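Adenosylmethionine-8-amino-7-oxononanoate aminotransferase (Methanocaldococcus jannaschii, PDB 6ZHK) probably transfers, with pyridoxal 5'-phosphate as cofactor, the amino group of S-adenosyl-L-methionine to 8-amino-7-oxononanoate, making 7,8-diaminononanoate for biotin synthesis. Local coordinates at residues A[148-152]-A[217-221]; A[423-428]-A[452-457]; A[107-111]-A[280-284]; A[14-19]-A[31-36]. All blocks are in the same frame, centred on the assembly; numbering follows the deposited sequence.

Interaction 1. Residues A[148-152]-A[217-221]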
# COMPACT_ATOMS: atom_id res chain seq x y z
N PHE A 148 22.36 1.89 -4.64
CA PHE A 148 22.15 1.09 -3.46
C PHE A 148 22.92 -0.21 -3.63
O PHE A 148 23.35 -0.53 -4.73
CB PHE A 148 20.67 0.79 -3.28
CG PHE A 148 20.17 -0.04 -4.42
CD1 PHE A 148 19.68 0.56 -5.56
CD2 PHE A 148 20.27 -1.43 -4.36
CE1 PHE A 148 19.30 -0.22 -6.63
CE2 PHE A 148 19.88 -2.21 -5.43
CZ PHE A 148 19.37 -1.59 -6.57
N ILE A 149 23.05 -0.93 -2.54
CA ILE A 149 23.58 -2.28 -2.59
C ILE A 149 22.55 -3.22 -1.99
O ILE A 149 21.98 -2.98 -0.91
CB ILE A 149 24.87 -2.36 -1.72
CG1 ILE A 149 26.03 -1.62 -2.40
CG2 ILE A 149 25.21 -3.83 -1.57
CD1 ILE A 149 27.27 -1.44 -1.52
N SER A 150 22.34 -4.34 -2.68
CA SER A 150 21.48 -5.37 -2.14
C SER A 150 22.05 -6.73 -2.61
O SER A 150 23.26 -6.82 -2.89
CB SER A 150 20.10 -5.10 -2.65
OG SER A 150 19.19 -6.02 -2.08
N VAL A 151 21.20 -7.77 -2.65
CA VAL A 151 21.63 -9.10 -3.08
C VAL A 151 20.75 -9.64 -4.18
O VAL A 151 19.57 -9.34 -4.26
CB VAL A 151 21.71 -10.11 -1.91
CG1 VAL A 151 22.86 -9.76 -0.98
CG2 VAL A 151 20.40 -10.28 -1.15
N LYS A 152 21.38 -10.44 -5.05
CA LYS A 152 20.62 -11.17 -6.06
C LYS A 152 19.64 -12.11 -5.35
O LYS A 152 19.98 -12.69 -4.30
CB LYS A 152 21.58 -11.97 -6.93
CG LYS A 152 22.44 -11.13 -7.89
CD LYS A 152 23.58 -11.97 -8.47
CE LYS A 152 24.78 -11.12 -8.85
NZ LYS A 152 25.61 -11.75 -9.91
N MET A 217 30.57 -8.96 -0.20
CA MET A 217 29.62 -7.91 0.13
C MET A 217 30.33 -6.74 0.81
O MET A 217 30.06 -5.56 0.57
CB MET A 217 28.49 -8.45 1.02
CG MET A 217 27.63 -7.34 1.59
SD MET A 217 26.75 -6.42 0.28
CE MET A 217 25.20 -7.33 0.20
N ILE A 218 31.23 -7.05 1.74
CA ILE A 218 31.93 -6.00 2.46
C ILE A 218 32.75 -5.20 1.45
O ILE A 218 32.77 -3.96 1.51
CB ILE A 218 32.82 -6.60 3.56
CG1 ILE A 218 31.94 -7.21 4.65
CG2 ILE A 218 33.71 -5.48 4.08
CD1 ILE A 218 32.71 -8.00 5.78
N SER A 219 33.42 -5.90 0.53
CA SER A 219 34.23 -5.28 -0.51
C SER A 219 33.37 -4.35 -1.36
O SER A 219 33.85 -3.29 -1.75
CB SER A 219 34.90 -6.34 -1.40
OG SER A 219 35.85 -7.05 -0.60
N LEU A 220 32.17 -4.78 -1.71
CA LEU A 220 31.30 -3.91 -2.51
C LEU A 220 30.91 -2.66 -1.70
O LEU A 220 30.92 -1.57 -2.26
CB LEU A 220 30.09 -4.73 -2.87
CG LEU A 220 29.33 -4.43 -4.14
CD1 LEU A 220 30.15 -4.82 -5.37
CD2 LEU A 220 28.06 -5.26 -4.11
N ILE A 221 30.58 -2.80 -0.40
CA ILE A 221 30.29 -1.66 0.45
C ILE A 221 31.49 -0.70 0.50
O ILE A 221 31.34 0.51 0.34
CB ILE A 221 29.80 -2.10 1.86
CG1 ILE A 221 28.47 -2.84 1.71
CG2 ILE A 221 29.71 -0.89 2.81
CD1 ILE A 221 28.02 -3.63 2.96
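Ile-149 is the main bump in this contact. Its CA-to-CB bond points toward the helix, and the m,t rotamer extends the chain so that CD1 leads. The hollow that receives it is formed by Met-217, Leu-220 and Ile-221, which lie on one turn of the helix. CD1 enters deepest. Ile-149 CD1 lies 3.6 Å from Ile-221 CA, 3.7 Å from Ile-221 CG1 and 3.7 Å from Leu-220 O, so it rests on the helix backbone itself. The other branch fills the hollow's near side: Ile-149 CG2 is 3.5 Å from Met-217 SD and 4.1 Å from Leu-220 CD2.

Met-217 answers from the helix. Its CB points sideways, but the thioether bends back to the strand. There Met-217 CE sits 3.6 Å from Val-151 CG1 and 3.7 Å from Ser-150 O. No hydrogen bond crosses the gap, and the fit is apolar. Ser-150 turns its CB away from the helix, and its OG bonds to Val-165 O.

Strand and helix run nearly antiparallel, at 169°, with their axes 9.8 Å apart. This is alpha/beta packing as in the large domain of fold type I enzymes. Strand 147-151 lies between parallel strands 183-185 and 228-234. Helix 211-224 falls between those two neighbours in sequence and covers the strand they flank. Helix 250-261 packs alongside, with Val-254 against Met-217 and Ile-221.

Interaction 2. Residues A[423-428]-A[452-457]; sequences LLEKGI and YLCDAL
Segment 423-428 takes in the C-terminal end of helix 415-425, the Schellman motif that closes it and the first residue of strand 428-429. Gly-427 is the C-prime residue, with phi/psi of 79/29°, a positive phi that favours glycine. Two backbone bonds define the motif: Ile-428 N to Leu-423 O and Gly-427 N to Leu-424 O, both 3.0 Å. Ile-428 is already extended (-131/135°). Segment 452-457 is regular helix, part of helix 447-463. The register runs in opposite senses: Leu-423 CA is 6.8 Å from Leu-457 CA, and Ile-428 CA is 7.5 Å from Leu-453 CA.

Ile-428 (m,t) points at the helix. Ile-428 CD1 lies 3.5 Å from Ala-456 CB, 3.8 Å from Tyr-452 CE2 and 3.9 Å from Leu-453 CD1. The small Ala-456 leaves room for this approach. Leu-423 (m,t) fills the other end, with CD1 3.8 Å from Leu-457 CD1 and CD2 3.8 Å from Ala-456 O. The aliphatic part of Lys-426 covers the outer side, its CD 3.8 Å from Ala-456 CB. Its NZ goes on to salt bridges with Glu-459 and Glu-463, further along helix 447-463. The contact thus packs this helix against the helix-to-strand turn. Gly-427 pairs through its backbone with Leu-56 of the neighbouring strand. Tyr-452, with chi1 t, reaches back to the turn, and its OH donates to Lys-426 O at 2.7 Å.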
# COMPACT_ATOMS: atom_id res chain seq x y z
N LEU A 423 -1.10 -32.39 -0.84
CA LEU A 423 -1.31 -31.88 0.50
C LEU A 423 -2.75 -31.40 0.64
O LEU A 423 -3.32 -31.52 1.71
CB LEU A 423 -0.32 -30.73 0.76
CG LEU A 423 1.10 -31.15 1.14
CD1 LEU A 423 1.96 -29.88 1.27
CD2 LEU A 423 1.10 -31.90 2.48
N LEU A 424 -3.34 -30.83 -0.42
CA LEU A 424 -4.69 -30.32 -0.30
C LEU A 424 -5.66 -31.48 -0.03
O LEU A 424 -6.61 -31.33 0.76
CB LEU A 424 -5.07 -29.52 -1.57
CG LEU A 424 -6.19 -28.50 -1.37
CD1 LEU A 424 -5.78 -27.35 -0.46
CD2 LEU A 424 -6.80 -28.01 -2.68
N GLU A 425 -5.40 -32.64 -0.65
CA GLU A 425 -6.21 -33.84 -0.39
C GLU A 425 -6.13 -34.27 1.08
O GLU A 425 -7.03 -34.94 1.59
CB GLU A 425 -5.76 -35.02 -1.25
CG GLU A 425 -6.01 -34.84 -2.74
CD GLU A 425 -5.24 -35.83 -3.60
OE1 GLU A 425 -4.46 -36.69 -3.06
OE2 GLU A 425 -5.44 -35.78 -4.82
N LYS A 426 -5.00 -33.97 1.74
CA LYS A 426 -4.79 -34.33 3.14
C LYS A 426 -5.22 -33.19 4.06
O LYS A 426 -4.92 -33.25 5.24
CB LYS A 426 -3.33 -34.75 3.38
CG LYS A 426 -2.82 -35.83 2.43
CD LYS A 426 -1.33 -36.06 2.51
CE LYS A 426 -0.83 -37.03 1.47
NZ LYS A 426 -1.57 -38.31 1.62
N GLY A 427 -5.96 -32.20 3.55
CA GLY A 427 -6.50 -31.17 4.44
C GLY A 427 -5.45 -30.12 4.83
O GLY A 427 -5.54 -29.56 5.92
N ILE A 428 -4.46 -29.86 3.95
CA ILE A 428 -3.42 -28.88 4.21
C ILE A 428 -3.27 -27.95 3.00
O ILE A 428 -3.15 -28.39 1.84
CB ILE A 428 -2.06 -29.57 4.48
CG1 ILE A 428 -2.11 -30.43 5.74
CG2 ILE A 428 -0.92 -28.49 4.48
CD1 ILE A 428 -0.93 -31.41 5.88
N TYR A 452 1.31 -34.02 12.26
CA TYR A 452 0.43 -34.29 11.13
C TYR A 452 1.03 -33.72 9.84
O TYR A 452 1.06 -34.38 8.81
CB TYR A 452 -0.99 -33.78 11.37
CG TYR A 452 -1.90 -34.13 10.22
CD1 TYR A 452 -2.40 -35.42 10.06
CD2 TYR A 452 -2.28 -33.18 9.29
CE1 TYR A 452 -3.17 -35.79 8.98
CE2 TYR A 452 -3.10 -33.52 8.21
CZ TYR A 452 -3.55 -34.82 8.06
OH TYR A 452 -4.35 -35.19 7.00
N LEU A 453 1.38 -32.44 9.86
CA LEU A 453 1.89 -31.73 8.69
C LEU A 453 3.13 -32.39 8.09
O LEU A 453 3.23 -32.52 6.89
CB LEU A 453 2.23 -30.29 9.10
CG LEU A 453 3.02 -29.45 8.07
CD1 LEU A 453 2.16 -29.20 6.81
CD2 LEU A 453 3.34 -28.11 8.71
N CYS A 454 4.09 -32.75 8.94
CA CYS A 454 5.33 -33.32 8.43
C CYS A 454 5.13 -34.75 7.90
O CYS A 454 5.72 -35.13 6.89
CB CYS A 454 6.35 -33.25 9.57
SG CYS A 454 6.86 -31.55 10.01
N ASP A 455 4.28 -35.55 8.58
CA ASP A 455 3.94 -36.88 8.07
C ASP A 455 3.18 -36.74 6.75
O ASP A 455 3.41 -37.50 5.82
CB ASP A 455 3.01 -37.63 9.04
CG ASP A 455 3.70 -38.26 10.23
OD1 ASP A 455 4.93 -38.39 10.22
OD2 ASP A 455 3.00 -38.59 11.19
N ALA A 456 2.27 -35.76 6.64
CA ALA A 456 1.56 -35.62 5.37
C ALA A 456 2.50 -35.15 4.26
O ALA A 456 2.31 -35.50 3.08
CB ALA A 456 0.43 -34.62 5.51
N LEU A 457 3.49 -34.31 4.61
CA LEU A 457 4.40 -33.83 3.57
C LEU A 457 5.26 -34.99 3.03
O LEU A 457 5.52 -35.12 1.81
CB LEU A 457 5.25 -32.69 4.14
CG LEU A 457 6.17 -31.95 3.16
CD1 LEU A 457 5.42 -31.38 1.95
CD2 LEU A 457 6.95 -30.86 3.86

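Interaction 3. Residues A[107-111]-A[280-284]; sequences DITPK and MFFCD. With MG (magnesium ion), chain C.
This contact backs onto a magnesium site at the C-terminal end of helix 96-108 and the loop after it. The ion is bound by Thr-109 OG1 at 2.6 Å, Pro-110 O at 2.2 Å and water 2 at 2.1 Å; Val-106 O and Leu-113 O complete the site. Thr-109 (chi1 p) is extended at -98/167°, and its OG1 also bonds to Leu-105 O. Lys-111 NZ folds back to Thr-109 O at 2.9 Å.

Opposite lies a type I beta turn, Phe-281 to Asp-284, with Asp-284 N 3.0 Å from Phe-281 O. Pro-110 CA is 6.5 Å from Asp-284 CA. Pro-110 CG packs 3.7 Å from Cys-283 SG. Thr-109 CG2 makes an off-centre CH-pi contact, 4.2 Å from the Phe-281 ring centroid. Ile-108 CD1 lies 4.0 Å from Phe-281 CZ and 4.1 Å from Met-280 CE. Water 1 bridges Ile-108 O (2.8 Å) and Asp-284 OD2 (2.9 Å). It is a helix C-terminal cation site, bound mostly by main-chain carbonyls, with the beta turn packed beside it.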
# COMPACT_ATOMS: atom_id res chain seq x y z
N ASP A 107 9.15 0.60 21.96
CA ASP A 107 9.55 -0.11 23.19
C ASP A 107 9.95 -1.56 22.91
O ASP A 107 10.82 -2.07 23.59
CB ASP A 107 8.49 -0.03 24.30
CG ASP A 107 8.38 1.36 24.90
OD1 ASP A 107 9.33 2.22 24.65
OD2 ASP A 107 7.36 1.61 25.57
N ILE A 108 9.30 -2.26 21.96
CA ILE A 108 9.69 -3.66 21.77
C ILE A 108 10.82 -3.83 20.77
O ILE A 108 11.30 -4.95 20.62
CB ILE A 108 8.55 -4.57 21.34
CG1 ILE A 108 7.91 -4.03 20.06
CG2 ILE A 108 7.55 -4.79 22.46
CD1 ILE A 108 6.88 -4.98 19.53
N THR A 109 11.20 -2.78 20.05
CA THR A 109 12.28 -2.99 19.09
C THR A 109 13.58 -2.52 19.72
O THR A 109 13.55 -1.78 20.71
CB THR A 109 12.04 -2.15 17.83
OG1 THR A 109 11.63 -0.84 18.23
CG2 THR A 109 10.91 -2.73 17.02
N PRO A 110 14.74 -2.86 19.12
CA PRO A 110 16.02 -2.32 19.59
C PRO A 110 15.95 -0.83 19.95
O PRO A 110 15.15 -0.02 19.42
CB PRO A 110 17.01 -2.65 18.46
CG PRO A 110 16.43 -3.97 17.89
CD PRO A 110 14.91 -3.77 17.98
N LYS A 111 16.83 -0.53 20.93
CA LYS A 111 16.71 0.75 21.59
C LYS A 111 17.10 1.91 20.69
O LYS A 111 16.70 3.01 21.00
CB LYS A 111 17.49 0.80 22.91
CG LYS A 111 16.61 0.41 24.11
CD LYS A 111 16.20 -1.06 24.11
CE LYS A 111 14.70 -1.30 24.00
NZ LYS A 111 14.34 -2.59 23.34
N MET A 280 11.65 -12.42 18.44
CA MET A 280 10.64 -11.42 18.13
C MET A 280 10.97 -10.71 16.79
O MET A 280 10.08 -10.52 15.93
CB MET A 280 10.49 -10.40 19.25
CG MET A 280 9.26 -9.50 19.02
SD MET A 280 7.64 -10.44 19.06
CE MET A 280 6.53 -9.02 19.16
N PHE A 281 12.23 -10.28 16.65
CA PHE A 281 12.76 -9.68 15.42
C PHE A 281 14.15 -10.25 15.22
O PHE A 281 14.85 -10.50 16.21
CB PHE A 281 12.92 -8.16 15.57
CG PHE A 281 11.63 -7.47 15.92
CD1 PHE A 281 10.65 -7.31 14.95
CD2 PHE A 281 11.39 -7.04 17.22
CE1 PHE A 281 9.43 -6.72 15.30
CE2 PHE A 281 10.19 -6.42 17.57
CZ PHE A 281 9.20 -6.28 16.60
N PHE A 282 14.51 -10.49 13.96
CA PHE A 282 15.89 -10.88 13.65
C PHE A 282 16.88 -9.91 14.28
O PHE A 282 17.90 -10.34 14.86
CB PHE A 282 16.15 -11.08 12.16
CG PHE A 282 17.50 -11.71 11.89
CD1 PHE A 282 17.69 -13.08 12.03
CD2 PHE A 282 18.60 -10.91 11.61
CE1 PHE A 282 18.94 -13.65 11.80
CE2 PHE A 282 19.87 -11.47 11.45
CZ PHE A 282 20.03 -12.84 11.51
N CYS A 283 16.56 -8.61 14.22
CA CYS A 283 17.48 -7.60 14.75
C CYS A 283 17.56 -7.56 16.29
O CYS A 283 18.37 -6.78 16.81
CB CYS A 283 17.20 -6.24 14.12
SG CYS A 283 15.63 -5.54 14.63
N ASP A 284 16.80 -8.42 17.01
CA ASP A 284 17.01 -8.64 18.44
C ASP A 284 18.24 -9.52 18.64
O ASP A 284 18.14 -10.68 19.00
CB ASP A 284 15.87 -9.41 19.13
CG ASP A 284 14.60 -8.58 19.30
OD1 ASP A 284 14.69 -7.32 19.25
OD2 ASP A 284 13.53 -9.19 19.52
MG MG C . 13.08 0.68 19.73
O HOH W 1 11.64 -7.69 21.15
O HOH W 2 13.56 1.91 21.39

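Interaction 4. Residues A[14-19]-A[31-36]; sequences EKWDKE and YRESKN
Tyr-31 OH donates to Asp-17 OD2 at 2.7 Å, and Lys-18 NZ donates to Ser-34 O, also at 2.7 Å. They join helix 10-20 to helix 28-33 and the loop that leaves it. This is the N-terminal segment of a class-III aminotransferase, two short helices at the dimer interface. The register of the two segments runs in opposite senses: Lys-18 CA is 5.5 Å from Arg-32 CA, and Glu-14 CA is 8.1 Å from Asn-36 CA. Segment 14-19 is helical. Segment 31-36 leaves its helix and is extended at Lys-35 and Asn-36.

Lys-18 (m,t,t,t) stretches across the carbonyls of the second segment, with a weak further bond from NZ to Arg-32 O at 3.2 Å. Arg-32 returns the link: its NE bonds to Lys-18 O at 3.3 Å. Water 3 joins Asp-17 OD2 (2.9 Å) to Asn-36 ND2 (3.1 Å). At the far end, Glu-14 OE2 forms a salt bridge with Lys-35 NZ at 3.6 Å and also bonds to Tyr-51 OH.

The second subunit packs here, with Ile-99 of that subunit on Asp-17 and Cys-93 of that subunit on Tyr-31. The aliphatic parts also meet: Lys-18 CB lies 3.8 Å from Arg-32 CG.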
# COMPACT_ATOMS: atom_id res chain seq x y z
N GLU A 14 -17.75 -19.37 -8.09
CA GLU A 14 -16.59 -19.86 -8.83
C GLU A 14 -16.48 -19.15 -10.17
O GLU A 14 -15.40 -18.70 -10.57
CB GLU A 14 -16.67 -21.39 -9.05
CG GLU A 14 -16.21 -22.14 -7.82
CD GLU A 14 -16.84 -23.51 -7.63
OE1 GLU A 14 -16.95 -24.24 -8.66
OE2 GLU A 14 -17.22 -23.85 -6.47
N LYS A 15 -17.64 -18.97 -10.83
CA LYS A 15 -17.64 -18.36 -12.14
C LYS A 15 -17.23 -16.90 -12.03
O LYS A 15 -16.44 -16.42 -12.85
CB LYS A 15 -19.01 -18.48 -12.83
CG LYS A 15 -19.04 -17.91 -14.24
CD LYS A 15 -20.03 -16.75 -14.49
CE LYS A 15 -21.16 -17.11 -15.44
NZ LYS A 15 -20.65 -17.81 -16.64
N TRP A 16 -17.79 -16.18 -11.06
CA TRP A 16 -17.53 -14.75 -10.90
C TRP A 16 -16.06 -14.55 -10.52
O TRP A 16 -15.40 -13.63 -11.01
CB TRP A 16 -18.45 -14.16 -9.81
CG TRP A 16 -19.90 -14.04 -10.22
CD1 TRP A 16 -20.44 -14.18 -11.48
CD2 TRP A 16 -20.99 -13.66 -9.37
NE1 TRP A 16 -21.79 -13.96 -11.45
CE2 TRP A 16 -22.15 -13.62 -10.18
CE3 TRP A 16 -21.09 -13.37 -8.00
CZ2 TRP A 16 -23.39 -13.30 -9.65
CZ3 TRP A 16 -22.33 -13.03 -7.48
CH2 TRP A 16 -23.45 -12.99 -8.30
N ASP A 17 -15.55 -15.44 -9.70
CA ASP A 17 -14.15 -15.38 -9.32
C ASP A 17 -13.27 -15.38 -10.57
O ASP A 17 -12.35 -14.56 -10.73
CB ASP A 17 -13.84 -16.55 -8.39
CG ASP A 17 -12.47 -16.52 -7.75
OD1 ASP A 17 -11.96 -15.35 -7.44
OD2 ASP A 17 -11.89 -17.63 -7.60
N LYS A 18 -13.54 -16.32 -11.49
CA LYS A 18 -12.72 -16.49 -12.67
C LYS A 18 -13.02 -15.37 -13.66
O LYS A 18 -12.20 -15.05 -14.49
CB LYS A 18 -13.01 -17.88 -13.28
CG LYS A 18 -12.42 -19.05 -12.48
CD LYS A 18 -13.06 -20.42 -12.84
CE LYS A 18 -12.42 -21.52 -12.02
NZ LYS A 18 -12.76 -22.90 -12.51
N GLU A 19 -14.26 -14.88 -13.68
CA GLU A 19 -14.65 -13.89 -14.69
C GLU A 19 -14.12 -12.49 -14.36
O GLU A 19 -13.78 -11.74 -15.28
CB GLU A 19 -16.18 -13.84 -14.83
CG GLU A 19 -16.73 -12.80 -15.78
CD GLU A 19 -16.14 -12.82 -17.18
OE1 GLU A 19 -15.95 -13.94 -17.70
OE2 GLU A 19 -15.81 -11.72 -17.73
N TYR A 31 -5.67 -20.80 -13.72
CA TYR A 31 -6.60 -20.66 -12.61
C TYR A 31 -8.03 -20.89 -13.11
O TYR A 31 -8.84 -21.53 -12.45
CB TYR A 31 -6.37 -19.25 -12.01
CG TYR A 31 -7.15 -18.99 -10.74
CD1 TYR A 31 -6.63 -19.35 -9.51
CD2 TYR A 31 -8.39 -18.36 -10.78
CE1 TYR A 31 -7.32 -19.10 -8.33
CE2 TYR A 31 -9.13 -18.17 -9.62
CZ TYR A 31 -8.58 -18.51 -8.39
OH TYR A 31 -9.30 -18.34 -7.23
N ARG A 32 -8.34 -20.37 -14.29
CA ARG A 32 -9.68 -20.52 -14.81
C ARG A 32 -10.02 -21.97 -15.18
O ARG A 32 -11.20 -22.29 -15.26
CB ARG A 32 -9.89 -19.68 -16.07
CG ARG A 32 -10.10 -18.22 -15.74
CD ARG A 32 -9.67 -17.53 -17.01
NE ARG A 32 -10.52 -16.36 -16.95
CZ ARG A 32 -10.69 -15.48 -17.92
NH1 ARG A 32 -10.12 -15.67 -19.10
NH2 ARG A 32 -11.48 -14.45 -17.69
N GLU A 33 -9.00 -22.81 -15.35
CA GLU A 33 -9.25 -24.21 -15.69
C GLU A 33 -9.42 -25.05 -14.44
O GLU A 33 -9.96 -26.14 -14.53
CB GLU A 33 -8.13 -24.79 -16.54
CG GLU A 33 -8.26 -24.37 -17.98
CD GLU A 33 -6.98 -24.51 -18.79
OE1 GLU A 33 -5.91 -24.88 -18.20
OE2 GLU A 33 -7.05 -24.24 -20.00
N SER A 34 -8.91 -24.59 -13.29
CA SER A 34 -8.86 -25.49 -12.15
C SER A 34 -10.00 -25.25 -11.16
O SER A 34 -10.77 -24.28 -11.26
CB SER A 34 -7.49 -25.48 -11.49
OG SER A 34 -7.07 -24.14 -11.24
N LYS A 35 -10.10 -26.18 -10.19
CA LYS A 35 -10.99 -26.02 -9.05
C LYS A 35 -10.17 -25.40 -7.93
O LYS A 35 -9.22 -26.01 -7.46
CB LYS A 35 -11.59 -27.38 -8.60
CG LYS A 35 -12.53 -27.30 -7.39
CD LYS A 35 -13.71 -26.27 -7.53
CE LYS A 35 -14.53 -26.03 -6.27
NZ LYS A 35 -13.99 -24.97 -5.37
N ASN A 36 -10.52 -24.16 -7.54
CA ASN A 36 -9.67 -23.38 -6.66
C ASN A 36 -10.34 -23.24 -5.30
O ASN A 36 -11.56 -23.23 -5.19
CB ASN A 36 -9.41 -21.97 -7.23
CG ASN A 36 -8.90 -22.05 -8.66
OD1 ASN A 36 -7.89 -22.70 -8.88
ND2 ASN A 36 -9.62 -21.51 -9.63
O HOH W 3 -12.33 -20.19 -8.80

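Interactions 1 and 3 belong to the region around the seven-stranded sheet. Their centres are 24 Å apart, and interaction 1 is nested in the chain loop that interaction 3 closes. Both approach the predicted cofactor site: Asp-268 is about 9 Å from Ser-150 and about 10 Å from Phe-281, side chain to side chain. Interactions 2 and 4 lie away from that sheet. Their centres are also 24 Å apart, but their nearest atoms are only about 6 Å apart. Arg-431, predicted to bind substrate, lies near both, with its side chain about 9 Å from that of Leu-423 and about 7 Å from that of Tyr-31. No two of the four contacts touch.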